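Local coordinates for protein argininosuccinate lyase (Chelativorans sp., PDB 6RXA) that is a carbon-nitrogen lyase (EDDS lyase) of the aspartase/fumarase superfamily that probably also splits argininosuccinate into fumarate and arginine, at residues A80-G83 and S84-T87; A233-D236 and H237-E240. The protein carries 2 engineered substitutions. All coordinates share one frame; numbering follows the deposited sequence.

Contact 1: residues A80-G83 and S84-T87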
loop_
_atom_site.group_PDB
_atom_site.type_symbol
_atom_site.label_atom_id
_atom_site.label_comp_id
_atom_site.label_asym_id
_atom_site.label_seq_id
_atom_site.Cartn_x
_atom_site.Cartn_y
_atom_site.Cartn_z
ATOM N N ALA A 80 -19.262 29.763 -11.875
ATOM C CA ALA A 80 -20.261 28.913 -11.231
ATOM C C ALA A 80 -20.878 27.914 -12.207
ATOM O O ALA A 80 -21.291 26.822 -11.793
ATOM C CB ALA A 80 -21.354 29.768 -10.584
ATOM N N THR A 81 -20.944 28.262 -13.495
ATOM C CA THR A 81 -21.462 27.367 -14.521
ATOM C C THR A 81 -20.444 26.991 -15.592
ATOM O O THR A 81 -20.722 26.090 -16.390
ATOM C CB THR A 81 -22.692 27.979 -15.218
ATOM O OG1 THR A 81 -22.338 29.219 -15.843
ATOM C CG2 THR A 81 -23.813 28.231 -14.217
ATOM N N ASP A 82 -19.287 27.645 -15.639
ATOM C CA ASP A 82 -18.265 27.371 -16.647
ATOM C C ASP A 82 -17.044 26.827 -15.913
ATOM O O ASP A 82 -16.197 27.589 -15.438
ATOM C CB ASP A 82 -17.927 28.641 -17.443
ATOM C CG ASP A 82 -16.852 28.412 -18.498
ATOM O OD1 ASP A 82 -16.295 27.294 -18.569
ATOM O OD2 ASP A 82 -16.570 29.361 -19.266
ATOM N N GLY A 83 -16.947 25.500 -15.839
ATOM C CA GLY A 83 -15.856 24.871 -15.123
ATOM C C GLY A 83 -14.488 25.119 -15.727
ATOM O O GLY A 83 -13.473 24.934 -15.043
ATOM N N SER A 84 -14.429 25.524 -16.998
ATOM C CA SER A 84 -13.139 25.816 -17.610
ATOM C C SER A 84 -12.441 26.995 -16.943
ATOM O O SER A 84 -11.229 27.167 -17.123
ATOM C CB SER A 84 -13.286 26.090 -19.111
ATOM O OG SER A 84 -13.848 27.367 -19.365
ATOM N N LEU A 85 -13.164 27.795 -16.161
ATOM C CA LEU A 85 -12.591 28.967 -15.519
ATOM C C LEU A 85 -12.117 28.694 -14.101
ATOM O O LEU A 85 -11.794 29.640 -13.380
ATOM C CB LEU A 85 -13.619 30.093 -15.477
ATOM C CG LEU A 85 -14.067 30.544 -16.863
ATOM C CD1 LEU A 85 -15.104 31.623 -16.734
ATOM C CD2 LEU A 85 -12.862 31.022 -17.669
ATOM N N ARG A 86 -12.078 27.435 -13.679
ATOM C CA ARG A 86 -11.775 27.095 -12.289
ATOM C C ARG A 86 -10.303 26.790 -12.031
ATOM O O ARG A 86 -9.952 26.493 -10.886
ATOM C CB ARG A 86 -12.662 25.944 -11.807
ATOM C CG ARG A 86 -14.121 26.338 -11.783
ATOM C CD ARG A 86 -15.039 25.176 -11.443
ATOM N NE ARG A 86 -16.419 25.564 -11.681
ATOM C CZ ARG A 86 -17.456 24.737 -11.663
ATOM N NH1 ARG A 86 -17.277 23.450 -11.401
ATOM N NH2 ARG A 86 -18.670 25.213 -11.908
ATOM N N THR A 87 -9.442 26.853 -13.048
ATOM C CA THR A 87 -7.994 26.817 -12.876
ATOM C C THR A 87 -7.427 28.206 -13.162
ATOM O O THR A 87 -8.098 29.055 -13.756
ATOM C CB THR A 87 -7.336 25.758 -13.763
ATOM O OG1 THR A 87 -7.643 25.996 -15.135
ATOM C CG2 THR A 87 -7.827 24.354 -13.366
#

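Contact 2: residues A233-D236 and H237-E240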
loop_
_atom_site.group_PDB
_atom_site.type_symbol
_atom_site.label_atom_id
_atom_site.label_comp_id
_atom_site.label_asym_id
_atom_site.label_seq_id
_atom_site.Cartn_x
_atom_site.Cartn_y
_atom_site.Cartn_z
ATOM N N ALA A 233 7.031 22.955 -1.802
ATOM C CA ALA A 233 7.399 21.547 -1.852
ATOM C C ALA A 233 6.759 20.731 -0.741
ATOM O O ALA A 233 6.588 19.509 -0.900
ATOM C CB ALA A 233 8.924 21.402 -1.762
ATOM N N GLY A 234 6.388 21.376 0.357
ATOM C CA GLY A 234 5.854 20.656 1.505
ATOM C C GLY A 234 4.515 20.006 1.202
ATOM O O GLY A 234 3.584 20.651 0.705
ATOM N N TRP A 235 4.404 18.724 1.540
ATOM C CA TRP A 235 3.224 17.921 1.246
ATOM C C TRP A 235 2.967 16.922 2.365
ATOM O O TRP A 235 2.057 16.090 2.241
ATOM C CB TRP A 235 3.449 17.166 -0.063
ATOM C CG TRP A 235 2.217 16.840 -0.870
ATOM C CD1 TRP A 235 1.688 15.616 -1.100
ATOM C CD2 TRP A 235 1.422 17.767 -1.613
ATOM N NE1 TRP A 235 0.592 15.717 -1.934
ATOM C CE2 TRP A 235 0.408 17.032 -2.259
ATOM C CE3 TRP A 235 1.459 19.151 -1.775
ATOM C CZ2 TRP A 235 -0.570 17.636 -3.043
ATOM C CZ3 TRP A 235 0.499 19.752 -2.571
ATOM C CH2 TRP A 235 -0.505 18.994 -3.190
ATOM N N ASP A 236 3.747 16.966 3.451
ATOM C CA ASP A 236 3.627 15.910 4.449
ATOM C C ASP A 236 2.273 15.967 5.145
ATOM O O ASP A 236 1.779 14.938 5.611
ATOM C CB ASP A 236 4.735 16.015 5.494
ATOM C CG ASP A 236 6.099 15.596 4.982
ATOM O OD1 ASP A 236 6.243 15.264 3.786
ATOM O OD2 ASP A 236 7.022 15.564 5.837
ATOM N N HIS A 237 1.686 17.171 5.255
ATOM C CA HIS A 237 0.356 17.334 5.837
ATOM C C HIS A 237 -0.709 16.611 5.027
ATOM O O HIS A 237 -1.717 16.163 5.592
ATOM C CB HIS A 237 0.021 18.825 5.953
ATOM C CG HIS A 237 0.085 19.570 4.653
ATOM N ND1 HIS A 237 1.269 19.783 3.983
ATOM C CD2 HIS A 237 -0.882 20.160 3.908
ATOM C CE1 HIS A 237 1.030 20.461 2.874
ATOM N NE2 HIS A 237 -0.266 20.717 2.811
ATOM N N VAL A 238 -0.519 16.495 3.711
ATOM C CA VAL A 238 -1.470 15.764 2.876
ATOM C C VAL A 238 -1.371 14.268 3.157
ATOM O O VAL A 238 -2.383 13.575 3.337
ATOM C CB VAL A 238 -1.235 16.103 1.391
ATOM C CG1 VAL A 238 -2.242 15.418 0.502
ATOM C CG2 VAL A 238 -1.281 17.621 1.186
ATOM N N ALA A 239 -0.140 13.750 3.205
ATOM C CA ALA A 239 0.074 12.364 3.598
ATOM C C ALA A 239 -0.479 12.097 4.991
ATOM O O ALA A 239 -1.122 11.063 5.222
ATOM C CB ALA A 239 1.567 12.037 3.548
ATOM N N GLU A 240 -0.258 13.028 5.929
ATOM C CA GLU A 240 -0.715 12.824 7.297
ATOM C C GLU A 240 -2.237 12.827 7.387
ATOM O O GLU A 240 -2.816 12.028 8.131
ATOM C CB GLU A 240 -0.102 13.863 8.232
ATOM C CG GLU A 240 -0.429 13.638 9.686
ATOM C CD GLU A 240 0.143 14.701 10.602
ATOM O OE1 GLU A 240 0.949 15.529 10.158
ATOM O OE2 GLU A 240 -0.221 14.706 11.786
#

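Contact 1: residues A80-G83 and S84-T87
The guanidinium of Arg86 lies with one face on Gly83. Gly83 CA sits 3.6 Å above its plane, toward the rim. At the edge, in plane, is the carbonyl carbon of Ala80, with Arg86 NH2 3.1 Å from Ala80 O. The other flat group, the carboxylate of Asp82, closes an Asx turn at the start of a short 3-10 segment in the loop between helices 62-79 and 88-99. Its OD1 is gripped twice from one face. Ser84 N reaches Asp82 OD1 at 3.0 Å from above the carboxylate plane. The Ser84 hydroxyl donates to the same oxygen from the syn side, 29° out of the plane. Ser84 OG stands between its own backbone N and carbonyl carbon (chi1 75°), which lets both donors of one residue meet one acceptor. The double grip probably restrains rotation of the carboxylate. Asp82 OD2 rests against Leu85 CG at 3.7 Å.

The backbone follows the same turn. Leu85 N bonds to Asp82 O at 3.1 Å, and Arg86 N bonds to Gly83 O. Leu85 then turns its side chain to Leu78 and Ala79 of helix 62-79. Arg86 CG is anti to its carbonyl carbon (chi1 -64°), and the extended chain runs back past Gly83. Its NH2 bonds Ala79 O and its NH1 bonds Ser37 OG, so the arginine joins this surface loop to helices 62-79 and 35-56. The shortest hydrogen bond in the turn runs from Ser84 OG to Asp82 OD1, 2.6 Å.

Contact 2: residues A233-D236 and H237-E240
Trp235 and Val238 pack together in the first turn of helix 236-262. Val238 CG2 lies over the five-membered ring of the Trp235 indole, 3.9 Å from its centroid and 11° off the normal. This is a CH-pi contact. Val238 CG1 comes to 3.7 Å from Trp235 NE1. The same CG2 methyl also sits over one face of the His237 imidazole, toward its rim, and so touches two rings. Val238 CG2 is anti to the carbonyl carbon and CG1 is anti to the backbone N (chi1 -177°), which turns both methyls to the indole.

Backbone hydrogen bonds start the helix, with Trp235 at the N-cap position. Trp235 O accepts Val238 N at 3.0 Å and, weakly, Ala239 N. Glu240 N bonds to Asp236 O at 2.8 Å.

The edge of the His237 ring faces Gly234 O, which lies in the ring plane, 3.4 Å from His237 CE1. Trp235 NE1 donates to Val325 O, and the indole makes a cation-pi contact with Arg324. Replacing this tryptophan by an alanine would probably leave Val325 O without its donor, Arg324 without the ring face and a gap beside Val238.

Glu240 forms salt bridges with Arg192 and with Arg185 of the second subunit. The turn is buried among helices 112-147, 168-193 and 303-314, with Trp235 and Val238 both packed on Ile309 of the last.

Overall arrangement
From the N terminus, the chain passes helices 35-56 and 62-79 before contact 1, which closes the loop leading into helix 88-99. Helices 112-147 and 168-193 follow. Contact 2 then closes the short turn between helices 228-233 and 236-262. The two are in series and neither nest nor cross. Their centres are 27 Å apart, and their nearest atoms are about 14 Å apart. Contact 1 ties a surface loop to helices 35-56 and 62-79 within one subunit. Contact 2 belongs to the buried helical body and reaches the second subunit. Arg112, a fumarate-binding residue, lies about 12 Å, side chain to side chain, from both Arg86 and Trp235.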